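Long-range contacts in probable glutathione S-transferase GSTU1 (Oryza sativa, PDB 1OYJ), which conjugates reduced glutathione to a wide range of hydrophobic electrophiles, as a plant tau-class glutathione transferase linked to herbicide detoxification: residues 6-14 and 30-39; 16-24 and 67-75. All coordinates share one frame; numbering follows the deposited sequence.

Interaction 1 (6-14 and 30-39); sequences ELVLLDFWV and LEFEYREEDL. With GSH (glutathione), chain N.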
loop_
_atom_site.group_PDB
_atom_site.type_symbol
_atom_site.label_atom_id
_atom_site.label_comp_id
_atom_site.label_asym_id
_atom_site.label_seq_id
_atom_site.Cartn_x
_atom_site.Cartn_y
_atom_site.Cartn_z
ATOM N N GLU A 6 20.124 -15.677 -4.773
ATOM C CA GLU A 6 20.230 -16.454 -3.536
ATOM C C GLU A 6 19.040 -15.879 -2.797
ATOM O O GLU A 6 19.132 -14.755 -2.258
ATOM C CB GLU A 6 21.450 -16.108 -2.736
ATOM C CG GLU A 6 21.932 -17.258 -1.883
ATOM C CD GLU A 6 21.350 -17.331 -0.472
ATOM O OE1 GLU A 6 21.196 -16.270 0.195
ATOM O OE2 GLU A 6 21.126 -18.489 0.010
ATOM N N LEU A 7 17.927 -16.608 -2.863
ATOM C CA LEU A 7 16.680 -16.196 -2.267
ATOM C C LEU A 7 16.354 -16.943 -1.001
ATOM O O LEU A 7 16.382 -18.178 -0.955
ATOM C CB LEU A 7 15.537 -16.415 -3.281
ATOM C CG LEU A 7 15.705 -15.473 -4.477
ATOM C CD1 LEU A 7 14.872 -15.867 -5.687
ATOM C CD2 LEU A 7 15.485 -14.003 -4.110
ATOM N N VAL A 8 15.977 -16.206 0.027
ATOM C CA VAL A 8 15.538 -16.804 1.268
ATOM C C VAL A 8 14.283 -16.110 1.711
ATOM O O VAL A 8 14.220 -14.862 1.650
ATOM C CB VAL A 8 16.596 -16.590 2.348
ATOM C CG1 VAL A 8 16.098 -17.175 3.670
ATOM C CG2 VAL A 8 17.945 -17.210 1.946
ATOM N N LEU A 9 13.327 -16.881 2.223
ATOM C CA LEU A 9 12.052 -16.333 2.588
ATOM C C LEU A 9 11.769 -16.666 4.021
ATOM O O LEU A 9 11.708 -17.874 4.371
ATOM C CB LEU A 9 10.989 -16.877 1.660
ATOM C CG LEU A 9 9.589 -16.237 1.857
ATOM C CD1 LEU A 9 9.537 -14.778 1.348
ATOM C CD2 LEU A 9 8.522 -17.071 1.030
ATOM N N LEU A 10 11.692 -15.651 4.879
ATOM C CA LEU A 10 11.326 -15.847 6.263
ATOM C C LEU A 10 9.802 -15.807 6.247
ATOM O O LEU A 10 9.201 -14.836 5.782
ATOM C CB LEU A 10 11.890 -14.760 7.154
ATOM C CG LEU A 10 13.371 -14.448 6.955
ATOM C CD1 LEU A 10 13.904 -13.467 8.068
ATOM C CD2 LEU A 10 14.168 -15.759 7.072
ATOM N N ASP A 11 9.154 -16.843 6.760
ATOM C CA ASP A 11 7.704 -16.913 6.610
ATOM C C ASP A 11 7.056 -17.707 7.761
ATOM O O ASP A 11 7.746 -18.162 8.725
ATOM C CB ASP A 11 7.535 -17.495 5.216
ATOM C CG ASP A 11 6.190 -17.192 4.540
ATOM O OD1 ASP A 11 5.220 -16.731 5.192
ATOM O OD2 ASP A 11 6.084 -17.421 3.310
ATOM N N PHE A 12 5.749 -17.848 7.718
ATOM C CA PHE A 12 4.960 -18.550 8.701
ATOM C C PHE A 12 4.009 -19.359 7.815
ATOM O O PHE A 12 3.388 -18.785 6.872
ATOM C CB PHE A 12 4.236 -17.583 9.622
ATOM C CG PHE A 12 3.319 -18.267 10.587
ATOM C CD1 PHE A 12 3.797 -19.269 11.374
ATOM C CD2 PHE A 12 2.036 -17.836 10.788
ATOM C CE1 PHE A 12 2.984 -19.934 12.317
ATOM C CE2 PHE A 12 1.211 -18.475 11.752
ATOM C CZ PHE A 12 1.686 -19.554 12.485
ATOM N N TRP A 13 3.901 -20.667 8.024
ATOM C CA TRP A 13 3.186 -21.553 7.041
ATOM C C TRP A 13 1.817 -21.090 6.544
ATOM O O TRP A 13 1.538 -21.109 5.356
ATOM C CB TRP A 13 3.132 -23.012 7.614
ATOM C CG TRP A 13 2.220 -23.167 8.757
ATOM C CD1 TRP A 13 2.503 -22.955 9.992
ATOM C CD2 TRP A 13 0.866 -23.549 8.702
ATOM N NE1 TRP A 13 1.392 -23.086 10.798
ATOM C CE2 TRP A 13 0.370 -23.514 10.011
ATOM C CE3 TRP A 13 0.015 -23.928 7.675
ATOM C CZ2 TRP A 13 -0.952 -23.777 10.324
ATOM C CZ3 TRP A 13 -1.276 -24.235 7.978
ATOM C CH2 TRP A 13 -1.748 -24.191 9.273
ATOM N N VAL A 14 0.948 -20.704 7.457
ATOM C CA VAL A 14 -0.453 -20.348 7.150
ATOM C C VAL A 14 -0.623 -18.886 6.670
ATOM O O VAL A 14 -1.718 -18.473 6.296
ATOM C CB VAL A 14 -1.317 -20.585 8.409
ATOM C CG1 VAL A 14 -1.101 -19.411 9.418
ATOM C CG2 VAL A 14 -2.808 -20.706 8.060
ATOM N N LEU A 30 11.598 -19.273 -9.733
ATOM C CA LEU A 30 12.674 -18.904 -8.861
ATOM C C LEU A 30 12.681 -19.783 -7.589
ATOM O O LEU A 30 11.719 -19.758 -6.847
ATOM C CB LEU A 30 12.507 -17.426 -8.457
ATOM C CG LEU A 30 12.535 -16.349 -9.537
ATOM C CD1 LEU A 30 12.130 -15.009 -8.950
ATOM C CD2 LEU A 30 13.972 -16.235 -9.991
ATOM N N GLU A 31 13.774 -20.508 -7.323
ATOM C CA GLU A 31 13.849 -21.417 -6.185
ATOM C C GLU A 31 14.244 -20.608 -5.012
ATOM O O GLU A 31 15.045 -19.660 -5.165
ATOM C CB GLU A 31 14.916 -22.488 -6.386
ATOM C CG GLU A 31 14.644 -23.404 -7.575
ATOM C CD GLU A 31 13.314 -24.151 -7.526
ATOM O OE1 GLU A 31 12.783 -24.430 -6.422
ATOM O OE2 GLU A 31 12.805 -24.496 -8.626
ATOM N N PHE A 32 13.758 -20.958 -3.832
ATOM C CA PHE A 32 14.170 -20.196 -2.644
ATOM C C PHE A 32 14.236 -21.089 -1.442
ATOM O O PHE A 32 13.577 -22.089 -1.375
ATOM C CB PHE A 32 13.133 -19.067 -2.402
ATOM C CG PHE A 32 11.722 -19.583 -2.209
ATOM C CD1 PHE A 32 11.228 -19.803 -0.950
ATOM C CD2 PHE A 32 10.943 -19.929 -3.287
ATOM C CE1 PHE A 32 10.010 -20.279 -0.748
ATOM C CE2 PHE A 32 9.636 -20.370 -3.111
ATOM C CZ PHE A 32 9.184 -20.565 -1.825
ATOM N N GLU A 33 15.001 -20.685 -0.450
ATOM C CA GLU A 33 15.026 -21.375 0.796
ATOM C C GLU A 33 13.957 -20.848 1.728
ATOM O O GLU A 33 13.985 -19.680 2.105
ATOM C CB GLU A 33 16.401 -21.180 1.449
ATOM C CG GLU A 33 16.494 -21.843 2.805
ATOM C CD GLU A 33 17.755 -21.538 3.577
ATOM O OE1 GLU A 33 18.747 -21.005 3.035
ATOM O OE2 GLU A 33 17.714 -21.808 4.788
ATOM N N TYR A 34 13.012 -21.706 2.114
ATOM C CA TYR A 34 11.971 -21.316 3.038
ATOM C C TYR A 34 12.399 -21.526 4.501
ATOM O O TYR A 34 12.795 -22.662 4.893
ATOM C CB TYR A 34 10.810 -22.251 2.777
ATOM C CG TYR A 34 9.611 -21.996 3.618
ATOM C CD1 TYR A 34 8.606 -21.124 3.163
ATOM C CD2 TYR A 34 9.471 -22.576 4.834
ATOM C CE1 TYR A 34 7.474 -20.902 3.910
ATOM C CE2 TYR A 34 8.358 -22.353 5.622
ATOM C CZ TYR A 34 7.359 -21.496 5.171
ATOM O OH TYR A 34 6.273 -21.247 5.986
ATOM N N ARG A 35 12.273 -20.509 5.332
ATOM C CA ARG A 35 12.546 -20.680 6.746
ATOM C C ARG A 35 11.324 -20.374 7.562
ATOM O O ARG A 35 10.794 -19.271 7.465
ATOM C CB ARG A 35 13.688 -19.778 7.185
ATOM C CG ARG A 35 14.958 -19.977 6.380
ATOM C CD ARG A 35 16.169 -19.426 7.048
ATOM N NE ARG A 35 17.377 -19.644 6.267
ATOM C CZ ARG A 35 18.445 -18.867 6.325
ATOM N NH1 ARG A 35 19.501 -19.103 5.569
ATOM N NH2 ARG A 35 18.444 -17.820 7.129
ATOM N N GLU A 36 10.838 -21.354 8.328
ATOM C CA GLU A 36 9.669 -21.201 9.165
ATOM C C GLU A 36 9.965 -20.379 10.430
ATOM O O GLU A 36 10.771 -20.787 11.285
ATOM C CB GLU A 36 9.142 -22.574 9.581
ATOM C CG GLU A 36 7.860 -22.516 10.395
ATOM C CD GLU A 36 6.623 -22.207 9.528
ATOM O OE1 GLU A 36 6.611 -22.571 8.377
ATOM O OE2 GLU A 36 5.681 -21.600 10.033
ATOM N N GLU A 37 9.265 -19.298 10.651
ATOM C CA GLU A 37 9.498 -18.565 11.881
ATOM C C GLU A 37 8.464 -18.848 12.947
ATOM O O GLU A 37 7.317 -18.919 12.649
ATOM C CB GLU A 37 9.436 -17.059 11.616
ATOM C CG GLU A 37 10.616 -16.522 10.834
ATOM C CD GLU A 37 11.797 -16.196 11.744
ATOM O OE1 GLU A 37 11.579 -16.010 12.963
ATOM O OE2 GLU A 37 12.912 -16.045 11.210
ATOM N N ASP A 38 8.873 -18.832 14.218
ATOM C CA ASP A 38 7.923 -18.936 15.321
ATOM C C ASP A 38 7.578 -17.524 15.719
ATOM O O ASP A 38 8.384 -16.799 16.372
ATOM C CB ASP A 38 8.572 -19.700 16.515
ATOM C CG ASP A 38 7.707 -19.692 17.791
ATOM O OD1 ASP A 38 6.639 -19.030 17.837
ATOM O OD2 ASP A 38 8.079 -20.325 18.826
ATOM N N LEU A 39 6.375 -17.081 15.424
ATOM C CA LEU A 39 6.074 -15.663 15.652
ATOM C C LEU A 39 6.063 -15.223 17.126
ATOM O O LEU A 39 6.237 -13.996 17.416
ATOM C CB LEU A 39 4.829 -15.243 14.920
ATOM C CG LEU A 39 5.003 -15.326 13.401
ATOM C CD1 LEU A 39 3.711 -14.826 12.732
ATOM C CD2 LEU A 39 6.140 -14.497 12.797
HETATM N N1 GSH N . 1.562 -5.759 5.482
HETATM C CA1 GSH N . 1.989 -7.114 5.618
HETATM C C1 GSH N . 2.504 -7.829 4.428
HETATM O O11 GSH N . 3.425 -8.612 4.319
HETATM O O12 GSH N . 1.849 -7.589 3.437
HETATM C CB1 GSH N . 1.569 -7.945 6.811
HETATM C CG1 GSH N . 2.280 -9.289 7.011
HETATM C CD1 GSH N . 1.791 -9.912 8.314
HETATM O OE1 GSH N . 0.720 -9.541 8.760
HETATM N N2 GSH N . 2.513 -10.869 8.899
HETATM C CA2 GSH N . 2.092 -11.483 10.134
HETATM C C2 GSH N . 3.213 -11.167 11.139
HETATM O O2 GSH N . 4.339 -11.462 10.794
HETATM C CB2 GSH N . 1.959 -12.985 9.881
HETATM S SG2 GSH N . 0.490 -13.352 8.843
HETATM N N3 GSH N . 3.031 -10.415 12.225
HETATM C CA3 GSH N . 3.767 -10.990 13.379
HETATM C C3 GSH N . 3.171 -11.092 14.783
HETATM O O31 GSH N . 3.854 -10.791 15.815
HETATM O O32 GSH N . 2.038 -11.524 14.924
#
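Leu30 sets its CB 4.0 Å from Leu7 CD1. Phe32 lays its CB beside that of Leu7 and its ring CD1 3.9 Å from Leu9 CB. The two strands run parallel, and backbone bonds alternate between them: Glu33 N gives to Leu7 O, Leu9 N to Glu33 O, and so on to Glu37 N on Asp11 O. The Tyr34 side chain crosses that of Asp11 at about a right angle, ring and carboxylate planes 39° apart, CE1 3.6 Å from Asp11 CB. Arg35 sends an extended chain over Val8, whose CG1 lies 3.8 Å from NE over one guanidinium face, while NE and NH1 grip the Glu33 carboxylate side-on. Cut back to an alanine, the position is likely to leave the Glu33 carboxylate without its mate and Val8 CG1 without its guanidinium face. Glu36, bent at chi2, turns back so the syn lone pair of OE2 takes the N-H of Trp13 at 2.8 Å. Leu39 CD1 bridges Phe12 CD2 and glutathione CB2. This is the beta-alpha-beta unit of the thioredoxin-like domain: helix 16-28 covers the Leu9 and Tyr34 face, with Arg22 salt-bridged to Asp11, helix 44-49 touches Leu10 and Arg35, and strand 58-61 pairs with strand 7-11 antiparallel.

Interaction 2 (16-24 and 67-75); sequences PFGQRCRIA and SESLVILQY. With GSH (glutathione), chain N.
Ser69 OG donates to glutathione O12 at 2.7 Å and accepts from Arg20 NH1 at 2.9 Å, tying two helices of the thioredoxin-like domain to the tripeptide's gamma-glutamyl end. With chi1 62°, OG stands between the backbone N and the carbonyl carbon, where it meets both Arg20 NH1 and the ligand carboxylate. The N-H of Ser69, in the first turn of helix 69-79, meets O11 of the same carboxylate at 3.1 Å, an arrangement in which the helix N-terminus would be expected to favour the negative charge. Glu68, at the N-cap, takes the ligand's amino group N1 on OE1, so both charged groups of the glutamyl moiety are held by consecutive residues. Phe17 lies flat against the ligand, with glutathione CB1 3.9 Å above the centre of one ring face, while Tyr116 meets this ring edge-to-face.

One shell out, Arg20 reaches Ser69 with an extended chain, and Leu70 CD2 sits over one face of its guanidinium. NH1 is also salt-bridged to Asp112 of helix 97-124 and NE bonds to Ala168 O, which together fix the group that positions the serine hydroxyl. Farther along, the helices run nearly parallel, 7° apart, and close on apolar atoms: Leu73 CD2 touches Ala24 CB, and Cys21 SG rests 3.6 Å from Ile72 CG2.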
loop_
_atom_site.group_PDB
_atom_site.type_symbol
_atom_site.label_atom_id
_atom_site.label_comp_id
_atom_site.label_asym_id
_atom_site.label_seq_id
_atom_site.Cartn_x
_atom_site.Cartn_y
_atom_site.Cartn_z
ATOM N N PRO A 16 -1.129 -15.791 4.524
ATOM C CA PRO A 16 -1.579 -15.466 3.169
ATOM C C PRO A 16 -0.587 -14.543 2.505
ATOM O O PRO A 16 -0.389 -14.607 1.289
ATOM C CB PRO A 16 -2.920 -14.832 3.398
ATOM C CG PRO A 16 -2.964 -14.425 4.819
ATOM C CD PRO A 16 -2.077 -15.363 5.536
ATOM N N PHE A 17 0.061 -13.659 3.329
ATOM C CA PHE A 17 0.976 -12.678 2.812
ATOM C C PHE A 17 2.278 -13.324 2.331
ATOM O O PHE A 17 2.776 -13.056 1.242
ATOM C CB PHE A 17 1.262 -11.637 3.894
ATOM C CG PHE A 17 0.041 -10.941 4.387
ATOM C CD1 PHE A 17 -0.444 -11.176 5.634
ATOM C CD2 PHE A 17 -0.580 -10.030 3.602
ATOM C CE1 PHE A 17 -1.548 -10.491 6.116
ATOM C CE2 PHE A 17 -1.692 -9.358 4.063
ATOM C CZ PHE A 17 -2.165 -9.629 5.319
ATOM N N GLY A 18 2.806 -14.269 3.111
ATOM C CA GLY A 18 3.999 -15.020 2.683
ATOM C C GLY A 18 3.654 -15.968 1.528
ATOM O O GLY A 18 4.363 -16.098 0.575
ATOM N N GLN A 19 2.478 -16.528 1.544
ATOM C CA GLN A 19 2.057 -17.342 0.430
ATOM C C GLN A 19 2.052 -16.592 -0.928
ATOM O O GLN A 19 2.336 -17.184 -1.938
ATOM C CB GLN A 19 0.720 -17.991 0.723
ATOM C CG GLN A 19 0.844 -19.142 1.793
ATOM C CD GLN A 19 -0.488 -19.423 2.408
ATOM O OE1 GLN A 19 -1.451 -18.893 1.943
ATOM N NE2 GLN A 19 -0.544 -20.225 3.486
ATOM N N ARG A 20 1.691 -15.299 -0.941
ATOM C CA ARG A 20 1.835 -14.549 -2.100
ATOM C C ARG A 20 3.207 -14.675 -2.720
ATOM O O ARG A 20 3.303 -14.818 -3.935
ATOM C CB ARG A 20 1.579 -13.036 -1.925
ATOM C CG ARG A 20 0.225 -12.650 -1.460
ATOM C CD ARG A 20 0.141 -11.223 -1.000
ATOM N NE ARG A 20 -1.223 -10.795 -0.812
ATOM C CZ ARG A 20 -1.589 -9.602 -0.408
ATOM N NH1 ARG A 20 -0.691 -8.742 0.076
ATOM N NH2 ARG A 20 -2.858 -9.268 -0.447
ATOM N N CYS A 21 4.226 -14.462 -1.923
ATOM C CA CYS A 21 5.548 -14.406 -2.414
ATOM C C CYS A 21 5.966 -15.828 -2.822
ATOM O O CYS A 21 6.732 -16.019 -3.764
ATOM C CB CYS A 21 6.491 -13.937 -1.323
ATOM S SG CYS A 21 6.013 -12.426 -0.503
ATOM N N ARG A 22 5.509 -16.839 -2.081
ATOM C CA ARG A 22 5.809 -18.236 -2.529
ATOM C C ARG A 22 5.259 -18.521 -3.958
ATOM O O ARG A 22 5.997 -19.119 -4.801
ATOM C CB ARG A 22 5.269 -19.350 -1.585
ATOM C CG ARG A 22 5.944 -19.302 -0.140
ATOM C CD ARG A 22 5.250 -20.143 0.955
ATOM N NE ARG A 22 4.848 -19.381 2.093
ATOM C CZ ARG A 22 4.038 -19.827 3.018
ATOM N NH1 ARG A 22 3.681 -19.037 3.999
ATOM N NH2 ARG A 22 3.529 -21.039 2.924
ATOM N N ILE A 23 3.987 -18.197 -4.168
ATOM C CA ILE A 23 3.335 -18.429 -5.477
ATOM C C ILE A 23 4.037 -17.654 -6.574
ATOM O O ILE A 23 4.243 -18.161 -7.647
ATOM C CB ILE A 23 1.856 -18.057 -5.354
ATOM C CG1 ILE A 23 1.177 -19.111 -4.462
ATOM C CG2 ILE A 23 1.135 -17.918 -6.675
ATOM C CD1 ILE A 23 -0.200 -18.570 -3.957
ATOM N N ALA A 24 4.406 -16.389 -6.282
ATOM C CA ALA A 24 5.057 -15.554 -7.284
ATOM C C ALA A 24 6.433 -16.073 -7.707
ATOM O O ALA A 24 6.751 -16.135 -8.916
ATOM C CB ALA A 24 5.107 -14.150 -6.818
ATOM N N SER A 67 10.711 -6.207 2.676
ATOM C CA SER A 67 9.521 -6.523 3.415
ATOM C C SER A 67 8.268 -5.919 2.733
ATOM O O SER A 67 8.401 -5.033 1.867
ATOM C CB SER A 67 9.687 -6.024 4.833
ATOM O OG SER A 67 10.804 -6.648 5.478
ATOM N N GLU A 68 7.115 -6.416 3.185
ATOM C CA GLU A 68 5.773 -6.041 2.781
ATOM C C GLU A 68 5.493 -6.808 1.502
ATOM O O GLU A 68 6.112 -6.595 0.505
ATOM C CB GLU A 68 5.571 -4.523 2.610
ATOM C CG GLU A 68 5.585 -3.802 3.999
ATOM C CD GLU A 68 4.402 -4.154 4.878
ATOM O OE1 GLU A 68 3.221 -4.175 4.349
ATOM O OE2 GLU A 68 4.606 -4.406 6.107
ATOM N N SER A 69 4.570 -7.750 1.605
ATOM C CA SER A 69 4.279 -8.676 0.519
ATOM C C SER A 69 4.092 -8.008 -0.825
ATOM O O SER A 69 4.659 -8.435 -1.850
ATOM C CB SER A 69 3.158 -9.632 0.911
ATOM O OG SER A 69 1.967 -8.992 1.183
ATOM N N LEU A 70 3.357 -6.919 -0.883
ATOM C CA LEU A 70 3.091 -6.348 -2.228
ATOM C C LEU A 70 4.336 -5.671 -2.822
ATOM O O LEU A 70 4.516 -5.595 -4.043
ATOM C CB LEU A 70 1.925 -5.347 -2.189
ATOM C CG LEU A 70 0.525 -5.894 -1.957
ATOM C CD1 LEU A 70 -0.589 -4.816 -2.084
ATOM C CD2 LEU A 70 0.212 -6.980 -2.912
ATOM N N VAL A 71 5.192 -5.216 -1.926
ATOM C CA VAL A 71 6.466 -4.652 -2.282
ATOM C C VAL A 71 7.378 -5.794 -2.837
ATOM O O VAL A 71 8.019 -5.619 -3.876
ATOM C CB VAL A 71 7.133 -3.859 -1.053
ATOM C CG1 VAL A 71 8.587 -3.396 -1.439
ATOM C CG2 VAL A 71 6.306 -2.672 -0.658
ATOM N N ILE A 72 7.406 -6.958 -2.157
ATOM C CA ILE A 72 8.182 -8.106 -2.583
ATOM C C ILE A 72 7.673 -8.561 -3.977
ATOM O O ILE A 72 8.456 -8.783 -4.868
ATOM C CB ILE A 72 8.071 -9.303 -1.530
ATOM C CG1 ILE A 72 8.756 -8.970 -0.179
ATOM C CG2 ILE A 72 8.583 -10.514 -2.142
ATOM C CD1 ILE A 72 8.208 -9.726 0.993
ATOM N N LEU A 73 6.353 -8.627 -4.157
ATOM C CA LEU A 73 5.805 -8.988 -5.477
ATOM C C LEU A 73 6.314 -8.042 -6.602
ATOM O O LEU A 73 6.798 -8.506 -7.646
ATOM C CB LEU A 73 4.331 -8.987 -5.480
ATOM C CG LEU A 73 3.579 -9.966 -4.629
ATOM C CD1 LEU A 73 2.121 -10.033 -5.102
ATOM C CD2 LEU A 73 4.211 -11.288 -4.663
ATOM N N GLN A 74 6.290 -6.758 -6.385
ATOM C CA GLN A 74 6.777 -5.849 -7.404
ATOM C C GLN A 74 8.261 -5.966 -7.613
ATOM O O GLN A 74 8.788 -5.903 -8.773
ATOM C CB GLN A 74 6.369 -4.448 -7.035
ATOM C CG GLN A 74 4.878 -4.262 -7.252
ATOM C CD GLN A 74 4.464 -2.848 -6.949
ATOM O OE1 GLN A 74 4.422 -2.030 -7.827
ATOM N NE2 GLN A 74 4.169 -2.577 -5.699
ATOM N N TYR A 75 8.928 -6.292 -6.515
ATOM C CA TYR A 75 10.361 -6.519 -6.572
ATOM C C TYR A 75 10.708 -7.721 -7.450
ATOM O O TYR A 75 11.669 -7.686 -8.252
ATOM C CB TYR A 75 10.983 -6.581 -5.159
ATOM C CG TYR A 75 12.492 -6.839 -5.121
ATOM C CD1 TYR A 75 13.394 -5.835 -5.438
ATOM C CD2 TYR A 75 12.999 -8.115 -4.862
ATOM C CE1 TYR A 75 14.782 -6.086 -5.430
ATOM C CE2 TYR A 75 14.359 -8.372 -4.869
ATOM C CZ TYR A 75 15.245 -7.363 -5.144
ATOM O OH TYR A 75 16.587 -7.639 -5.123
HETATM N N1 GSH N . 1.562 -5.759 5.482
HETATM C CA1 GSH N . 1.989 -7.114 5.618
HETATM C C1 GSH N . 2.504 -7.829 4.428
HETATM O O11 GSH N . 3.425 -8.612 4.319
HETATM O O12 GSH N . 1.849 -7.589 3.437
HETATM C CB1 GSH N . 1.569 -7.945 6.811
HETATM C CG1 GSH N . 2.280 -9.289 7.011
HETATM C CD1 GSH N . 1.791 -9.912 8.314
HETATM O OE1 GSH N . 0.720 -9.541 8.760
HETATM N N2 GSH N . 2.513 -10.869 8.899
HETATM C CA2 GSH N . 2.092 -11.483 10.134
HETATM C C2 GSH N . 3.213 -11.167 11.139
HETATM O O2 GSH N . 4.339 -11.462 10.794
HETATM C CB2 GSH N . 1.959 -12.985 9.881
HETATM S SG2 GSH N . 0.490 -13.352 8.843
HETATM N N3 GSH N . 3.031 -10.415 12.225
HETATM C CA3 GSH N . 3.767 -10.990 13.379
HETATM C C3 GSH N . 3.171 -11.092 14.783
HETATM O O31 GSH N . 3.854 -10.791 15.815
HETATM O O32 GSH N . 2.038 -11.524 14.924
#

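Interaction 1 joins neighbouring strands near the surface and is only partly buried; interaction 2 packs two helices deep inside, its centre about 7 Å from that of the chain. Repeated backbone bonds carry the strand pair, with charged side chains along its outer parts, whereas no backbone-to-backbone hydrogen bond joins the helices, which meet mostly through side chains, and at their N-terminal ends polar groups also meet glutathione. Helix 16-28, the crossover between the strands of interaction 1, is also one partner of interaction 2. Arg22 of that helix fastens the two together, its NE 2.6 Å from Asp11 OD2. Both contacts touch the tripeptide, 30-39 through Leu39 near its cysteinyl part and 67-75 at its glutamyl end.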